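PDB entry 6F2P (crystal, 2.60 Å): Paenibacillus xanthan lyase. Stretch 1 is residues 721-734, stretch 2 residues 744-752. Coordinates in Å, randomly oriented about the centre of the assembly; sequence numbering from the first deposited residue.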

ATOM      1  N   GLU A 721       8.288  -4.929 -14.700  1.00 26.42           N
ATOM      2  CA  GLU A 721       7.128  -4.302 -15.317  1.00 22.72           C
ATOM      3  C   GLU A 721       7.433  -2.945 -15.956  1.00 22.07           C
ATOM      4  O   GLU A 721       6.536  -2.283 -16.481  1.00 24.60           O
ATOM      5  N   ILE A 722       8.701  -2.546 -15.923  1.00 21.77           N
ATOM      6  CA  ILE A 722       9.150  -1.336 -16.605  1.00 21.54           C
ATOM      7  C   ILE A 722       9.464  -1.618 -18.072  1.00 19.28           C
ATOM      8  O   ILE A 722      10.140  -2.589 -18.392  1.00 24.30           O
ATOM      9  N   THR A 723       8.979  -0.766 -18.962  1.00 19.33           N
ATOM     10  CA  THR A 723       9.352  -0.844 -20.366  1.00 20.05           C
ATOM     11  C   THR A 723       9.967   0.477 -20.771  1.00 19.03           C
ATOM     12  O   THR A 723       9.277   1.493 -20.796  1.00 21.32           O
ATOM     13  N   VAL A 724      11.263   0.471 -21.074  1.00 18.63           N
ATOM     14  CA  VAL A 724      11.942   1.698 -21.473  1.00 20.02           C
ATOM     15  C   VAL A 724      11.485   2.132 -22.864  1.00 20.70           C
ATOM     16  O   VAL A 724      11.413   1.319 -23.781  1.00 20.26           O
ATOM     17  N   ILE A 725      11.154   3.409 -23.011  1.00 18.85           N
ATOM     18  CA  ILE A 725      10.644   3.914 -24.282  1.00 22.14           C
ATOM     19  C   ILE A 725      11.665   4.789 -24.998  1.00 22.40           C
ATOM     20  O   ILE A 725      11.753   4.772 -26.228  1.00 24.58           O
ATOM     21  N   GLN A 726      12.457   5.527 -24.227  1.00 20.75           N
ATOM     22  CA  GLN A 726      13.476   6.381 -24.811  1.00 20.25           C
ATOM     23  C   GLN A 726      14.561   6.750 -23.812  1.00 21.16           C
ATOM     24  O   GLN A 726      14.295   6.860 -22.626  1.00 27.61           O
ATOM     25  N   TYR A 727      15.783   6.948 -24.304  1.00 27.59           N
ATOM     26  CA  TYR A 727      16.895   7.421 -23.485  1.00 24.10           C
ATOM     27  C   TYR A 727      17.185   8.904 -23.706  1.00 24.51           C
ATOM     28  O   TYR A 727      17.369   9.659 -22.753  1.00 22.36           O
ATOM     29  N   TYR A 728      17.244   9.312 -24.969  1.00 24.76           N
ATOM     30  CA  TYR A 728      17.570  10.691 -25.309  1.00 23.07           C
ATOM     31  C   TYR A 728      16.661  11.195 -26.432  1.00 20.90           C
ATOM     32  O   TYR A 728      16.180  10.406 -27.238  1.00 27.95           O
ATOM     33  N   PRO A 729      16.394  12.506 -26.479  1.00 19.53           N
ATOM     34  CA  PRO A 729      16.905  13.578 -25.615  1.00 23.33           C
ATOM     35  C   PRO A 729      16.284  13.584 -24.211  1.00 23.83           C
ATOM     36  O   PRO A 729      16.793  14.277 -23.329  1.00 25.09           O
ATOM     37  N   THR A 730      15.201  12.838 -24.005  1.00 18.82           N
ATOM     38  CA  THR A 730      14.613  12.715 -22.669  1.00 22.89           C
ATOM     39  C   THR A 730      14.274  11.269 -22.312  1.00 23.22           C
ATOM     40  O   THR A 730      13.936  10.465 -23.190  1.00 24.30           O
ATOM     41  N   MET A 731      14.370  10.942 -21.024  1.00 20.79           N
ATOM     42  CA  MET A 731      14.005   9.610 -20.541  1.00 18.84           C
ATOM     43  C   MET A 731      12.504   9.370 -20.654  1.00 21.75           C
ATOM     44  O   MET A 731      11.702  10.208 -20.255  1.00 25.22           O
ATOM     45  N   LYS A 732      12.127   8.232 -21.224  1.00 21.09           N
ATOM     46  CA  LYS A 732      10.722   7.866 -21.336  1.00 21.66           C
ATOM     47  C   LYS A 732      10.548   6.398 -21.006  1.00 19.32           C
ATOM     48  O   LYS A 732      11.288   5.562 -21.510  1.00 22.37           O
ATOM     49  N   PHE A 733       9.577   6.084 -20.154  1.00 19.30           N
ATOM     50  CA  PHE A 733       9.235   4.689 -19.897  1.00 16.70           C
ATOM     51  C   PHE A 733       7.789   4.528 -19.477  1.00 18.19           C
ATOM     52  O   PHE A 733       7.083   5.519 -19.304  1.00 20.40           O
ATOM     53  N   LYS A 734       7.346   3.280 -19.336  1.00 20.26           N
ATOM     54  CA  LYS A 734       6.012   2.991 -18.811  1.00 21.05           C
ATOM     55  C   LYS A 734       6.099   1.847 -17.817  1.00 22.63           C
ATOM     56  O   LYS A 734       7.034   1.056 -17.865  1.00 25.30           O
ATOM     57  N   SER A 744       6.284  -0.857  -5.328  1.00 19.46           N
ATOM     58  CA  SER A 744       7.131   0.050  -6.089  1.00 18.88           C
ATOM     59  C   SER A 744       7.899  -0.613  -7.234  1.00 23.47           C
ATOM     60  O   SER A 744       8.427  -1.716  -7.091  1.00 26.54           O
ATOM     61  N   TYR A 745       7.966   0.096  -8.361  1.00 24.33           N
ATOM     62  CA  TYR A 745       8.741  -0.309  -9.529  1.00 19.38           C
ATOM     63  C   TYR A 745       9.872   0.683  -9.804  1.00 22.26           C
ATOM     64  O   TYR A 745       9.625   1.887  -9.906  1.00 22.82           O
ATOM     65  N   LYS A 746      11.100   0.184  -9.949  1.00 21.89           N
ATOM     66  CA  LYS A 746      12.266   1.053 -10.108  1.00 18.83           C
ATOM     67  C   LYS A 746      13.003   0.865 -11.433  1.00 27.15           C
ATOM     68  O   LYS A 746      13.052  -0.234 -11.982  1.00 30.19           O
ATOM     69  N   VAL A 747      13.574   1.958 -11.933  1.00 21.91           N
ATOM     70  CA  VAL A 747      14.420   1.928 -13.113  1.00 14.48           C
ATOM     71  C   VAL A 747      15.584   2.896 -12.901  1.00 20.31           C
ATOM     72  O   VAL A 747      15.404   3.986 -12.369  1.00 22.49           O
ATOM     73  N   LYS A 748      16.787   2.484 -13.289  1.00 24.10           N
ATOM     74  CA  LYS A 748      17.964   3.332 -13.137  1.00 21.68           C
ATOM     75  C   LYS A 748      18.666   3.522 -14.481  1.00 25.64           C
ATOM     76  O   LYS A 748      19.138   2.565 -15.107  1.00 24.77           O
ATOM     77  N   PHE A 749      18.717   4.773 -14.921  1.00 24.06           N
ATOM     78  CA  PHE A 749      19.306   5.119 -16.199  1.00 17.31           C
ATOM     79  C   PHE A 749      20.757   5.563 -16.041  1.00 23.97           C
ATOM     80  O   PHE A 749      21.142   6.097 -15.002  1.00 25.90           O
ATOM     81  N   SER A 750      21.561   5.349 -17.077  1.00 20.16           N
ATOM     82  CA  SER A 750      22.922   5.868 -17.086  1.00 18.33           C
ATOM     83  C   SER A 750      22.933   7.277 -17.676  1.00 19.36           C
ATOM     84  O   SER A 750      22.172   7.581 -18.592  1.00 21.16           O
ATOM     85  N   LEU A 751      23.792   8.143 -17.153  1.00 21.92           N
ATOM     86  CA  LEU A 751      23.870   9.512 -17.656  1.00 28.28           C
ATOM     87  C   LEU A 751      25.187   9.796 -18.372  1.00 29.49           C
ATOM     88  O   LEU A 751      25.338  10.829 -19.023  1.00 25.83           O
ATOM     89  N   THR A 752      26.139   8.877 -18.241  1.00 31.70           N
ATOM     90  CA  THR A 752      27.448   9.040 -18.864  1.00 30.76           C
ATOM     91  C   THR A 752      27.816   7.854 -19.752  1.00 36.68           C
ATOM     92  O   THR A 752      27.066   6.875 -19.864  1.00 32.09           O
TER

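This is an apolar, face-to-face packing of a β-hairpin against a single strand, with no hydrogen bond between the two stretches. Stretch 1 folds into two strands, 722-726 and 731-734, held together by backbone hydrogen bonds such as T723 N to K734 O (2.9 Å) and K734 N to T723 O (3.0 Å). At the turn, Q726 NE2 donates to T730 O at 2.7 Å. The strand that ends at S750 packs over this hairpin, 35° from the direction of the first strand and roughly antiparallel to the second, at 152°. The closest approaches of its axis to theirs are 8.4 Å and 9.9 Å. Those spacings leave room for side chains, and about 510 Å² is buried.

In stretch 2 the alternate residues Y745 (chi1 m), V747 (p) and F749 (m) point toward the hairpin, while K746 and K748 point away. From the hairpin come I722 (m, m), V724 (t), M731 (m, t, m) and F733 (p).

F749 is the centre of the contact and has the largest covered area. M731 CG sits over one face of its ring, 3.8 Å from the centroid. M731 SD approaches obliquely, 3.5 Å from F749 CD2. The ring edge meets V724 CG1, 3.8 Å from F749 CE1, and Y727 CD1, 3.6 Å from the same CE1. The Y727 and F749 rings meet rim to rim, with planes at 75°. Y727 (m) starts out sideways, but its ring reaches in.

V747 CG1 lies over one face of the F733 ring, 3.8 Å from F733 CZ. I722 bridges two neighbours: its CG2 is 4.0 Å from V747 CB, and its CD1 is 3.9 Å from Y745 CB. E721 CB packs 3.8 Å from Y745 CE2, while its carboxylate leads away. L751 CB points away, yet its CD2 comes within 4.2 Å of M731 CE.

The polar ends of K746 and S750 are satisfied elsewhere in the structure.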

ATOM      1  CB  GLU A 721       5.980  -4.211 -14.307  1.00 26.51           C
ATOM      2  CG  GLU A 721       5.575  -5.572 -13.744  1.00 24.16           C
ATOM      3  CD  GLU A 721       5.302  -6.594 -14.844  1.00 35.11           C
ATOM      4  OE1 GLU A 721       4.617  -6.248 -15.833  1.00 33.56           O
ATOM      5  OE2 GLU A 721       5.779  -7.742 -14.729  1.00 36.87           O
ATOM      6  CB  ILE A 722      10.431  -0.764 -15.972  1.00 22.62           C
ATOM      7  CG1 ILE A 722      10.235  -0.487 -14.484  1.00 21.91           C
ATOM      8  CG2 ILE A 722      10.857   0.510 -16.698  1.00 19.37           C
ATOM      9  CD1 ILE A 722       9.335   0.673 -14.216  1.00 18.86           C
ATOM     10  CB  THR A 723       8.133  -1.096 -21.263  1.00 22.98           C
ATOM     11  OG1 THR A 723       7.540  -2.356 -20.925  1.00 26.39           O
ATOM     12  CG2 THR A 723       8.540  -1.112 -22.722  1.00 14.17           C
ATOM     13  CB  VAL A 724      13.460   1.529 -21.455  1.00 19.77           C
ATOM     14  CG1 VAL A 724      14.134   2.809 -21.907  1.00 25.58           C
ATOM     15  CG2 VAL A 724      13.919   1.162 -20.071  1.00 16.87           C
ATOM     16  CB  ILE A 725       9.325   4.673 -24.080  1.00 20.27           C
ATOM     17  CG1 ILE A 725       8.280   3.725 -23.496  1.00 14.76           C
ATOM     18  CG2 ILE A 725       8.828   5.277 -25.390  1.00 15.59           C
ATOM     19  CD1 ILE A 725       6.915   4.339 -23.389  1.00 24.08           C
ATOM     20  CB  GLN A 726      12.829   7.652 -25.345  1.00 20.68           C
ATOM     21  CG  GLN A 726      13.766   8.531 -26.131  1.00 22.61           C
ATOM     22  CD  GLN A 726      13.088   9.785 -26.596  1.00 25.60           C
ATOM     23  OE1 GLN A 726      12.578   9.852 -27.715  1.00 30.31           O
ATOM     24  NE2 GLN A 726      13.055  10.788 -25.730  1.00 25.51           N
ATOM     25  CB  TYR A 727      18.156   6.626 -23.803  1.00 24.42           C
ATOM     26  CG  TYR A 727      18.019   5.158 -23.526  1.00 30.43           C
ATOM     27  CD1 TYR A 727      17.719   4.700 -22.249  1.00 28.86           C
ATOM     28  CD2 TYR A 727      18.197   4.224 -24.535  1.00 23.72           C
ATOM     29  CE1 TYR A 727      17.598   3.351 -21.985  1.00 28.12           C
ATOM     30  CE2 TYR A 727      18.077   2.874 -24.284  1.00 26.96           C
ATOM     31  CZ  TYR A 727      17.774   2.441 -23.007  1.00 34.86           C
ATOM     32  OH  TYR A 727      17.645   1.095 -22.752  1.00 39.59           O
ATOM     33  CB  TYR A 728      19.053  10.810 -25.683  1.00 27.87           C
ATOM     34  CG  TYR A 728      19.543   9.773 -26.682  1.00 37.66           C
ATOM     35  CD1 TYR A 728      19.280   9.905 -28.045  1.00 32.22           C
ATOM     36  CD2 TYR A 728      20.287   8.672 -26.264  1.00 36.50           C
ATOM     37  CE1 TYR A 728      19.729   8.963 -28.958  1.00 30.68           C
ATOM     38  CE2 TYR A 728      20.745   7.724 -27.175  1.00 31.70           C
ATOM     39  CZ  TYR A 728      20.461   7.877 -28.517  1.00 35.99           C
ATOM     40  OH  TYR A 728      20.912   6.943 -29.420  1.00 37.78           O
ATOM     41  CB  PRO A 729      16.504  14.843 -26.370  1.00 14.47           C
ATOM     42  CG  PRO A 729      15.228  14.461 -27.037  1.00 21.48           C
ATOM     43  CD  PRO A 729      15.400  13.012 -27.446  1.00 16.07           C
ATOM     44  CB  THR A 730      13.347  13.587 -22.511  1.00 23.13           C
ATOM     45  OG1 THR A 730      12.392  13.251 -23.525  1.00 20.40           O
ATOM     46  CG2 THR A 730      13.689  15.052 -22.629  1.00 26.94           C
ATOM     47  CB  MET A 731      14.464   9.409 -19.098  1.00 17.46           C
ATOM     48  CG  MET A 731      15.931   9.076 -18.969  1.00 18.27           C
ATOM     49  SD  MET A 731      16.564   9.305 -17.296  1.00 20.63           S
ATOM     50  CE  MET A 731      17.001  11.043 -17.286  1.00 19.12           C
ATOM     51  CB  LYS A 732      10.188   8.141 -22.746  1.00 21.89           C
ATOM     52  CG  LYS A 732      10.042   9.616 -23.082  1.00 24.26           C
ATOM     53  CD  LYS A 732       9.312   9.831 -24.413  1.00 18.67           C
ATOM     54  CE  LYS A 732       8.980  11.309 -24.612  1.00 22.81           C
ATOM     55  NZ  LYS A 732       8.335  11.609 -25.921  1.00 30.16           N
ATOM     56  CB  PHE A 733      10.173   4.062 -18.863  1.00 20.67           C
ATOM     57  CG  PHE A 733      10.073   4.662 -17.486  1.00 21.27           C
ATOM     58  CD1 PHE A 733      10.749   5.833 -17.171  1.00 24.08           C
ATOM     59  CD2 PHE A 733       9.337   4.029 -16.491  1.00 21.90           C
ATOM     60  CE1 PHE A 733      10.672   6.379 -15.889  1.00 24.12           C
ATOM     61  CE2 PHE A 733       9.253   4.570 -15.206  1.00 19.23           C
ATOM     62  CZ  PHE A 733       9.918   5.745 -14.907  1.00 19.98           C
ATOM     63  CB  LYS A 734       5.022   2.650 -19.930  1.00 17.42           C
ATOM     64  CG  LYS A 734       5.353   1.379 -20.689  1.00 24.50           C
ATOM     65  CD  LYS A 734       4.446   1.167 -21.900  1.00 19.89           C
ATOM     66  CE  LYS A 734       4.853  -0.095 -22.645  1.00 15.26           C
ATOM     67  NZ  LYS A 734       4.049  -0.336 -23.869  1.00 16.86           N
ATOM     68  CB  SER A 744       8.113   0.740  -5.152  1.00 19.63           C
ATOM     69  OG  SER A 744       7.426   1.619  -4.281  1.00 23.98           O
ATOM     70  CB  TYR A 745       7.832  -0.355 -10.740  1.00 16.54           C
ATOM     71  CG  TYR A 745       6.595  -1.190 -10.537  1.00 21.48           C
ATOM     72  CD1 TYR A 745       5.412  -0.622 -10.073  1.00 20.65           C
ATOM     73  CD2 TYR A 745       6.607  -2.545 -10.816  1.00 21.32           C
ATOM     74  CE1 TYR A 745       4.275  -1.384  -9.896  1.00 19.06           C
ATOM     75  CE2 TYR A 745       5.479  -3.315 -10.645  1.00 22.25           C
ATOM     76  CZ  TYR A 745       4.315  -2.733 -10.183  1.00 23.17           C
ATOM     77  OH  TYR A 745       3.197  -3.514 -10.008  1.00 26.65           O
ATOM     78  CB  LYS A 746      13.244   0.871  -8.940  1.00 21.80           C
ATOM     79  CG  LYS A 746      12.770   1.467  -7.620  1.00 19.56           C
ATOM     80  CD  LYS A 746      13.671   1.030  -6.468  1.00 22.89           C
ATOM     81  CE  LYS A 746      13.255   1.651  -5.136  1.00 22.06           C
ATOM     82  NZ  LYS A 746      11.819   1.417  -4.822  1.00 21.79           N
ATOM     83  CB  VAL A 747      13.630   2.279 -14.399  1.00 21.27           C
ATOM     84  CG1 VAL A 747      13.051   3.687 -14.332  1.00 16.09           C
ATOM     85  CG2 VAL A 747      14.511   2.129 -15.639  1.00 24.70           C
ATOM     86  CB  LYS A 748      18.926   2.770 -12.082  1.00 22.75           C
ATOM     87  CG  LYS A 748      20.199   3.599 -11.912  1.00 26.23           C
ATOM     88  CD  LYS A 748      20.806   3.453 -10.520  1.00 31.04           C
ATOM     89  CE  LYS A 748      21.139   2.005 -10.193  1.00 49.67           C
ATOM     90  NZ  LYS A 748      21.919   1.851  -8.926  1.00 39.84           N
ATOM     91  CB  PHE A 749      18.500   6.245 -16.829  1.00 15.09           C
ATOM     92  CG  PHE A 749      17.170   5.813 -17.367  1.00 18.95           C
ATOM     93  CD1 PHE A 749      17.065   5.267 -18.638  1.00 17.10           C
ATOM     94  CD2 PHE A 749      16.017   5.963 -16.609  1.00 21.22           C
ATOM     95  CE1 PHE A 749      15.831   4.875 -19.147  1.00 19.76           C
ATOM     96  CE2 PHE A 749      14.778   5.573 -17.110  1.00 17.64           C
ATOM     97  CZ  PHE A 749      14.684   5.028 -18.380  1.00 18.54           C
ATOM     98  CB  SER A 750      23.840   4.946 -17.885  1.00 26.84           C
ATOM     99  OG  SER A 750      23.407   4.829 -19.230  1.00 31.55           O
ATOM    100  CB  LEU A 751      23.686  10.512 -16.516  1.00 25.79           C
ATOM    101  CG  LEU A 751      22.320  10.548 -15.834  1.00 26.66           C
ATOM    102  CD1 LEU A 751      22.277  11.669 -14.802  1.00 31.51           C
ATOM    103  CD2 LEU A 751      21.214  10.716 -16.859  1.00 21.42           C
ATOM    104  CB  THR A 752      28.563   9.215 -17.816  1.00 32.42           C
ATOM    105  OG1 THR A 752      28.608   8.059 -16.967  1.00 29.75           O
ATOM    106  CG2 THR A 752      28.334  10.476 -16.982  1.00 19.37           C
TER